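Long-range contacts in putative aminotransferase (Actinomadura melliaura, PDB 4ZWV), which probably transfers amino groups onto a sugar with pyridoxal 5'-phosphate as cofactor, in making the aminopentose of the indolocarbazole AT2433: residues 63-68 / 157-162; 70-75 / 122-127. All coordinates share one frame; numbering follows the deposited sequence.

Contact 1: residues 63-68 / 157-162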
ATOM      1  N   LEU A  63       8.715   3.822   2.686  1.00  7.92           N
ATOM      2  CA  LEU A  63       9.601   4.412   1.686  1.00  9.54           C
ATOM      3  C   LEU A  63      10.748   5.180   2.341  1.00  8.42           C
ATOM      4  O   LEU A  63      11.901   5.039   1.936  1.00  9.02           O
ATOM      5  CB  LEU A  63       8.804   5.322   0.750  1.00  9.40           C
ATOM      6  CG  LEU A  63       9.575   6.121  -0.298  1.00  9.02           C
ATOM      7  CD1 LEU A  63      10.459   5.207  -1.139  1.00 10.18           C
ATOM      8  CD2 LEU A  63       8.587   6.842  -1.187  1.00 11.07           C
ATOM      9  N   ALA A  64      10.447   5.971   3.371  1.00  9.07           N
ATOM     10  CA  ALA A  64      11.508   6.716   4.061  1.00  7.28           C
ATOM     11  C   ALA A  64      12.592   5.780   4.607  1.00  7.55           C
ATOM     12  O   ALA A  64      13.791   6.053   4.460  1.00  9.82           O
ATOM     13  CB  ALA A  64      10.911   7.567   5.185  1.00  9.24           C
ATOM     14  N   LEU A  65      12.174   4.660   5.201  1.00  7.23           N
ATOM     15  CA  LEU A  65      13.131   3.698   5.740  1.00  8.55           C
ATOM     16  C   LEU A  65      13.948   3.061   4.617  1.00  9.32           C
ATOM     17  O   LEU A  65      15.144   2.813   4.772  1.00 10.11           O
ATOM     18  CB  LEU A  65      12.405   2.631   6.560  1.00  8.70           C
ATOM     19  CG  LEU A  65      11.901   3.113   7.927  1.00  9.12           C
ATOM     20  CD1 LEU A  65      10.879   2.117   8.467  1.00 11.38           C
ATOM     21  CD2 LEU A  65      13.051   3.272   8.913  1.00 10.01           C
ATOM     22  N   ARG A  66      13.320   2.783   3.478  0.54  8.92           N
ATOM     23  CA  ARG A  66      14.075   2.179   2.379  0.54  8.73           C
ATOM     24  C   ARG A  66      15.119   3.141   1.822  0.54 10.72           C
ATOM     25  O   ARG A  66      16.157   2.705   1.318  0.54 12.63           O
ATOM     26  CB  ARG A  66      13.144   1.716   1.257  0.54 11.17           C
ATOM     27  CG  ARG A  66      12.218   0.578   1.643  0.54 11.38           C
ATOM     28  CD  ARG A  66      12.947  -0.745   1.871  0.54 18.90           C
ATOM     29  NE  ARG A  66      12.036  -1.781   2.365  0.54 19.11           N
ATOM     30  CZ  ARG A  66      12.358  -3.064   2.540  0.54 16.29           C
ATOM     31  NH1 ARG A  66      11.441  -3.919   2.995  0.54 17.42           N
ATOM     32  NH2 ARG A  66      13.574  -3.497   2.243  0.54 21.43           N
ATOM     33  N   LEU A  67      14.867   4.444   1.940  1.00 10.07           N
ATOM     34  CA  LEU A  67      15.801   5.437   1.400  1.00  9.45           C
ATOM     35  C   LEU A  67      17.082   5.595   2.226  1.00 10.67           C
ATOM     36  O   LEU A  67      18.043   6.227   1.780  1.00 13.38           O
ATOM     37  CB  LEU A  67      15.096   6.794   1.274  1.00 10.62           C
ATOM     38  CG  LEU A  67      14.008   6.844   0.187  1.00  9.67           C
ATOM     39  CD1 LEU A  67      13.177   8.099   0.326  1.00 13.14           C
ATOM     40  CD2 LEU A  67      14.635   6.792  -1.199  1.00 14.60           C
ATOM     41  N   LEU A  68      17.104   5.001   3.414  1.00 11.56           N
ATOM     42  CA  LEU A  68      18.256   5.157   4.298  1.00 14.09           C
ATOM     43  C   LEU A  68      19.467   4.436   3.772  1.00 15.74           C
ATOM     44  O   LEU A  68      19.356   3.350   3.226  1.00 18.89           O
ATOM     45  CB  LEU A  68      17.937   4.668   5.705  1.00 11.59           C
ATOM     46  CG  LEU A  68      16.832   5.464   6.376  1.00 13.20           C
ATOM     47  CD1 LEU A  68      16.647   4.960   7.791  1.00 15.18           C
ATOM     48  CD2 LEU A  68      17.154   6.957   6.353  1.00 17.37           C
ATOM     49  N   ALA A 157      19.735   8.917  10.861  1.00 12.02           N
ATOM     50  CA  ALA A 157      18.674   9.688  10.245  1.00 13.58           C
ATOM     51  C   ALA A 157      17.481   9.793  11.164  1.00 12.30           C
ATOM     52  O   ALA A 157      17.198   8.872  11.926  1.00 12.83           O
ATOM     53  CB  ALA A 157      18.260   9.058   8.935  1.00 18.03           C
ATOM     54  N   VAL A 158      16.783  10.917  11.080  1.00 10.09           N
ATOM     55  CA  VAL A 158      15.503  11.084  11.756  1.00 10.48           C
ATOM     56  C   VAL A 158      14.391  11.085  10.721  1.00 10.08           C
ATOM     57  O   VAL A 158      14.486  11.770   9.699  1.00 11.99           O
ATOM     58  CB  VAL A 158      15.445  12.401  12.559  1.00 10.53           C
ATOM     59  CG1 VAL A 158      14.011  12.682  13.032  1.00 11.53           C
ATOM     60  CG2 VAL A 158      16.378  12.328  13.735  1.00 11.86           C
ATOM     61  N   ILE A 159      13.347  10.304  10.984  1.00  8.03           N
ATOM     62  CA  ILE A 159      12.119  10.375  10.212  1.00  8.58           C
ATOM     63  C   ILE A 159      11.031  10.879  11.156  1.00 11.39           C
ATOM     64  O   ILE A 159      10.835  10.308  12.229  1.00  9.75           O
ATOM     65  CB  ILE A 159      11.719   9.017   9.634  1.00  9.34           C
ATOM     66  CG1 ILE A 159      12.791   8.519   8.660  1.00 10.77           C
ATOM     67  CG2 ILE A 159      10.355   9.131   8.947  1.00 10.57           C
ATOM     68  CD1 ILE A 159      12.704   7.004   8.405  1.00 11.03           C
ATOM     69  N   GLU A 160      10.361  11.963  10.778  1.00  9.03           N
ATOM     70  CA  GLU A 160       9.285  12.525  11.587  1.00  8.80           C
ATOM     71  C   GLU A 160       7.935  11.995  11.140  1.00 10.74           C
ATOM     72  O   GLU A 160       7.537  12.191   9.986  1.00  9.43           O
ATOM     73  CB  GLU A 160       9.264  14.056  11.494  1.00  8.47           C
ATOM     74  CG  GLU A 160      10.507  14.753  12.041  1.00  9.15           C
ATOM     75  CD  GLU A 160      10.449  16.257  11.824  1.00 13.11           C
ATOM     76  OE1 GLU A 160       9.349  16.844  11.964  1.00 11.65           O
ATOM     77  OE2 GLU A 160      11.489  16.853  11.492  1.00 12.01           O
ATOM     78  N   ASP A 161       7.237  11.328  12.055  1.00  8.55           N
ATOM     79  CA  ASP A 161       5.878  10.853  11.792  1.00  8.74           C
ATOM     80  C   ASP A 161       4.939  11.992  12.152  1.00  9.29           C
ATOM     81  O   ASP A 161       4.718  12.288  13.331  1.00  9.93           O
ATOM     82  CB  ASP A 161       5.581   9.577  12.592  1.00  8.99           C
ATOM     83  CG  ASP A 161       4.182   9.035  12.353  1.00 14.56           C
ATOM     84  OD1 ASP A 161       3.322   9.759  11.825  1.00 14.04           O
ATOM     85  OD2 ASP A 161       3.936   7.862  12.695  1.00 14.24           O
ATOM     86  N   CYS A 162       4.396  12.624  11.113  1.00  9.29           N
ATOM     87  CA  CYS A 162       3.557  13.806  11.254  1.00  9.03           C
ATOM     88  C   CYS A 162       2.093  13.491  11.010  1.00  7.50           C
ATOM     89  O   CYS A 162       1.323  14.392  10.688  1.00  9.71           O
ATOM     90  CB  CYS A 162       3.998  14.893  10.268  1.00 10.01           C
ATOM     91  SG  CYS A 162       5.730  15.405  10.418  1.00 10.54           S
TER
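Ala-64, Leu-65 and Leu-68 pack on Ala-157 and Ile-159, where helix 57-66 and the residues after it lie against the central mixed beta-sheet. This helix-on-sheet layer belongs to the large domain of fold type I pyridoxal phosphate enzymes, the fold of this aminotransferase family. Residues 157-161 form an inner strand of the sheet.

The contact across the two segments is wholly apolar. Ile-159 is its hub. Its CG1 stands anti to the carbonyl carbon (chi1 -62°), and the side chain then extends to CD1 (chi2 161°). CD1 lies 3.7 Å from Ala-64 CB. The same methyl sits 3.8 Å from Leu-65 CD2, and the two side chains cross at about a right angle. The second branch also takes part, with Ile-159 CG2 4.1 Å from Ala-64 CB. An alanine in place of Ile-159 would probably leave Ala-64 CB and Leu-65 CD2 without the CD1 methyl they pack on, and open a gap between helix and strand.

Backbone hydrogen bonds fix each side separately. Leu-67 N bonds Leu-63 O at 3.0 Å. On the strand, Ile-159 bonds the backbone of Ile-126 and Val-128 in the neighbouring strand.

Around the contact, Leu-68 also touches Met-181. Helix 57-66 starts at Gly-57 and Thr-58, which bind pyridoxal 5'-phosphate, though none is bound to this chain in the model; the side chains of Leu-65 and Thr-58 are about 9 Å apart.

A second apolar pair lies beside Ile-159. Leu-68 CD2 meets the methyl of Ala-157, with 3.5 Å between CD2 and CB.

Contact 2: residues 70-75 / 122-127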
ATOM      1  N   ALA A  70      22.621   2.892   5.241  1.00 15.28           N
ATOM      2  CA  ALA A  70      23.346   2.424   6.412  1.00 14.02           C
ATOM      3  C   ALA A  70      23.620   0.934   6.274  1.00 15.08           C
ATOM      4  O   ALA A  70      22.820   0.217   5.655  1.00 15.89           O
ATOM      5  CB  ALA A  70      22.551   2.720   7.681  1.00 14.84           C
ATOM      6  N   PRO A  71      24.748   0.464   6.833  1.00 14.33           N
ATOM      7  CA  PRO A  71      25.104  -0.958   6.758  1.00 21.90           C
ATOM      8  C   PRO A  71      24.100  -1.827   7.509  1.00 17.07           C
ATOM      9  O   PRO A  71      23.439  -1.351   8.433  1.00 14.80           O
ATOM     10  CB  PRO A  71      26.488  -1.009   7.414  1.00 19.95           C
ATOM     11  CG  PRO A  71      26.494   0.149   8.354  1.00 18.98           C
ATOM     12  CD  PRO A  71      25.717   1.227   7.643  1.00 15.56           C
ATOM     13  N   GLU A  72      23.988  -3.094   7.122  0.62 17.13           N
ATOM     14  CA  GLU A  72      23.024  -3.986   7.761  0.62 15.54           C
ATOM     15  C   GLU A  72      23.288  -4.177   9.248  0.62 15.24           C
ATOM     16  O   GLU A  72      22.356  -4.397  10.016  0.62 17.23           O
ATOM     17  CB  GLU A  72      23.029  -5.349   7.062  0.62 20.32           C
ATOM     18  CG  GLU A  72      22.514  -5.309   5.640  0.62 21.98           C
ATOM     19  CD  GLU A  72      21.040  -4.951   5.570  0.62 31.76           C
ATOM     20  OE1 GLU A  72      20.204  -5.830   5.868  0.62 43.34           O
ATOM     21  OE2 GLU A  72      20.714  -3.797   5.222  0.62 27.94           O
ATOM     22  N   GLU A  73      24.547  -4.078   9.671  1.00 14.65           N
ATOM     23  CA  GLU A  73      24.864  -4.235  11.088  1.00 16.17           C
ATOM     24  C   GLU A  73      24.316  -3.085  11.940  1.00 15.12           C
ATOM     25  O   GLU A  73      24.250  -3.191  13.160  1.00 19.50           O
ATOM     26  CB  GLU A  73      26.373  -4.394  11.307  1.00 20.14           C
ATOM     27  CG  GLU A  73      27.218  -3.247  10.797  1.00 22.26           C
ATOM     28  CD  GLU A  73      27.706  -3.452   9.367  1.00 27.77           C
ATOM     29  OE1 GLU A  73      28.699  -2.792   8.993  1.00 26.79           O
ATOM     30  OE2 GLU A  73      27.105  -4.257   8.611  1.00 22.00           O
ATOM     31  N   ARG A  74      23.966  -1.969  11.309  1.00 14.10           N
ATOM     32  CA  ARG A  74      23.214  -0.940  12.024  1.00 12.12           C
ATOM     33  C   ARG A  74      21.741  -1.288  11.868  1.00 10.96           C
ATOM     34  O   ARG A  74      21.075  -0.832  10.950  1.00 13.00           O
ATOM     35  CB  ARG A  74      23.548   0.464  11.513  1.00 13.95           C
ATOM     36  CG  ARG A  74      24.857   0.981  12.135  1.00 17.12           C
ATOM     37  CD  ARG A  74      25.351   2.256  11.479  1.00 20.12           C
ATOM     38  NE  ARG A  74      24.322   3.285  11.480  1.00 20.88           N
ATOM     39  CZ  ARG A  74      24.283   4.296  10.617  1.00 19.29           C
ATOM     40  NH1 ARG A  74      25.229   4.407   9.683  1.00 17.91           N
ATOM     41  NH2 ARG A  74      23.309   5.196  10.687  1.00 18.93           N
ATOM     42  N   ASP A  75      21.264  -2.164  12.749  1.00 13.11           N
ATOM     43  CA  ASP A  75      19.960  -2.791  12.582  1.00 12.08           C
ATOM     44  C   ASP A  75      18.886  -2.230  13.501  1.00 14.85           C
ATOM     45  O   ASP A  75      17.747  -2.690  13.472  1.00 17.14           O
ATOM     46  CB  ASP A  75      20.074  -4.307  12.808  1.00 13.36           C
ATOM     47  CG  ASP A  75      20.468  -4.670  14.236  1.00 19.02           C
ATOM     48  OD1 ASP A  75      21.072  -3.840  14.941  1.00 17.37           O
ATOM     49  OD2 ASP A  75      20.198  -5.818  14.658  1.00 24.84           O
ATOM     50  N   ALA A 122      24.775   0.451  16.907  1.00 15.58           N
ATOM     51  CA  ALA A 122      23.813  -0.239  16.049  1.00 14.87           C
ATOM     52  C   ALA A 122      22.683   0.645  15.529  1.00 14.27           C
ATOM     53  O   ALA A 122      21.862   0.192  14.734  1.00 14.34           O
ATOM     54  CB  ALA A 122      23.210  -1.436  16.794  1.00 16.29           C
ATOM     55  N   THR A 123      22.633   1.901  15.963  1.00 13.08           N
ATOM     56  CA  THR A 123      21.514   2.767  15.608  1.00 12.78           C
ATOM     57  C   THR A 123      21.517   3.159  14.143  1.00 13.15           C
ATOM     58  O   THR A 123      22.455   3.787  13.639  1.00 13.98           O
ATOM     59  CB  THR A 123      21.502   4.045  16.444  1.00 12.79           C
ATOM     60  OG1 THR A 123      21.438   3.696  17.825  1.00 14.06           O
ATOM     61  CG2 THR A 123      20.291   4.884  16.093  1.00 13.25           C
ATOM     62  N   ARG A 124      20.453   2.766  13.461  1.00 11.50           N
ATOM     63  CA  ARG A 124      20.279   3.075  12.068  1.00 11.03           C
ATOM     64  C   ARG A 124      19.530   4.392  11.847  1.00 15.17           C
ATOM     65  O   ARG A 124      19.896   5.224  11.007  1.00 17.74           O
ATOM     66  CB  ARG A 124      19.498   1.912  11.442  1.00 17.51           C
ATOM     67  CG  ARG A 124      19.125   2.068  10.023  1.00 18.90           C
ATOM     68  CD  ARG A 124      18.458   0.790   9.498  1.00 12.04           C
ATOM     69  NE  ARG A 124      18.570   0.784   8.051  1.00 16.96           N
ATOM     70  CZ  ARG A 124      19.634   0.347   7.395  1.00 16.76           C
ATOM     71  NH1 ARG A 124      19.664   0.411   6.078  1.00 22.75           N
ATOM     72  NH2 ARG A 124      20.672  -0.160   8.061  1.00 15.75           N
ATOM     73  N   ALA A 125      18.503   4.599  12.656  1.00 12.28           N
ATOM     74  CA  ALA A 125      17.591   5.722  12.482  1.00 11.59           C
ATOM     75  C   ALA A 125      16.764   5.902  13.730  1.00 10.79           C
ATOM     76  O   ALA A 125      16.731   5.027  14.602  1.00 10.53           O
ATOM     77  CB  ALA A 125      16.671   5.511  11.273  1.00 12.44           C
ATOM     78  N   ILE A 126      16.094   7.047  13.796  1.00  9.13           N
ATOM     79  CA  ILE A 126      15.181   7.371  14.877  1.00 10.43           C
ATOM     80  C   ILE A 126      13.884   7.829  14.246  1.00  8.79           C
ATOM     81  O   ILE A 126      13.927   8.664  13.361  1.00 10.15           O
ATOM     82  CB  ILE A 126      15.754   8.489  15.770  1.00  9.36           C
ATOM     83  CG1 ILE A 126      17.116   8.076  16.343  1.00 11.50           C
ATOM     84  CG2 ILE A 126      14.759   8.855  16.882  1.00 12.96           C
ATOM     85  CD1 ILE A 126      17.987   9.277  16.701  1.00 14.23           C
ATOM     86  N   ILE A 127      12.755   7.246  14.636  1.00  9.16           N
ATOM     87  CA  ILE A 127      11.464   7.782  14.192  1.00  7.61           C
ATOM     88  C   ILE A 127      10.877   8.566  15.348  1.00  9.56           C
ATOM     89  O   ILE A 127      10.731   8.037  16.451  1.00 10.84           O
ATOM     90  CB  ILE A 127      10.483   6.681  13.733  1.00  9.06           C
ATOM     91  CG1 ILE A 127      11.104   5.877  12.576  1.00 11.14           C
ATOM     92  CG2 ILE A 127       9.166   7.305  13.301  1.00 10.89           C
ATOM     93  CD1 ILE A 127      10.165   4.814  11.978  1.00 13.93           C
TER
HETATM   94  O   HOH W   1      21.192   1.188   3.343  1.00 34.29           O
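The loop between helix 57-66 and strand 76-79 contains a type I beta turn, Pro-71 to Arg-74, and its carbonyls meet Arg-124 at the start of strand 123-129. The two strands are parallel neighbours in the central sheet, so the contact ties the loop to the strand beside the one it leads into.

The Arg-124 guanidinium bonds backbone oxygens of the loop. CG is anti to the backbone N (chi1 176°), and the chain stays extended to NE. NH2 bonds Arg-74 O at 3.0 Å, fairly straight (160°) and in the guanidinium plane. NH1 bonds Ala-70 O at 3.2 Å, lying above that carbonyl's plane. NH2 makes weak bonds to Ala-70 O and to Pro-71 O. Water 1 accepts from Ala-70 N and, weakly, from Arg-124 NH1. Two sound bonds and two weak ones to the loop probably limit how far the Arg-124 guanidinium can turn.

Charges lie nearby. Glu-72 OE2 is 4.4 Å from Arg-124 NH1, well out of the guanidinium plane, and forms its salt bridge with Arg-96. Asp-75 OD1 pairs with Arg-97.

Arg-74 reaches back to the strand. Its chain bends at chi3 (54°), and NE bonds Thr-123 O at 2.9 Å. Its guanidinium also makes a cation-pi contact with Phe-154.

One small side chain serves both arginines. Ala-70 CB lies 3.7 Å above the Arg-74 guanidinium plane, over its centre. The same methyl is 3.4 Å above the Arg-124 guanidinium plane, shifted toward the rim.

Overall arrangement
Both contacts reach the same central sheet, through the neighbouring strands 157-161 and 123-129. Contact 1 is buried, about 12 Å from the centre of the chain to its own centre. Contact 2 lies about 21 Å out and is only partly buried. Their chemistry follows their place: contact 1 is apolar side-chain packing without a hydrogen bond across it, while contact 2 rests on two arginines, backbone carbonyls and a water. Their centres are 12 Å apart. Ile-126 N and Ala-157 O join the two strands by a probable backbone hydrogen bond, and Leu-68 CD1 touches Ala-125 CB at 3.5 Å. The chain thus passes from apolar packing at 63-68 to a polar loop at 70-75.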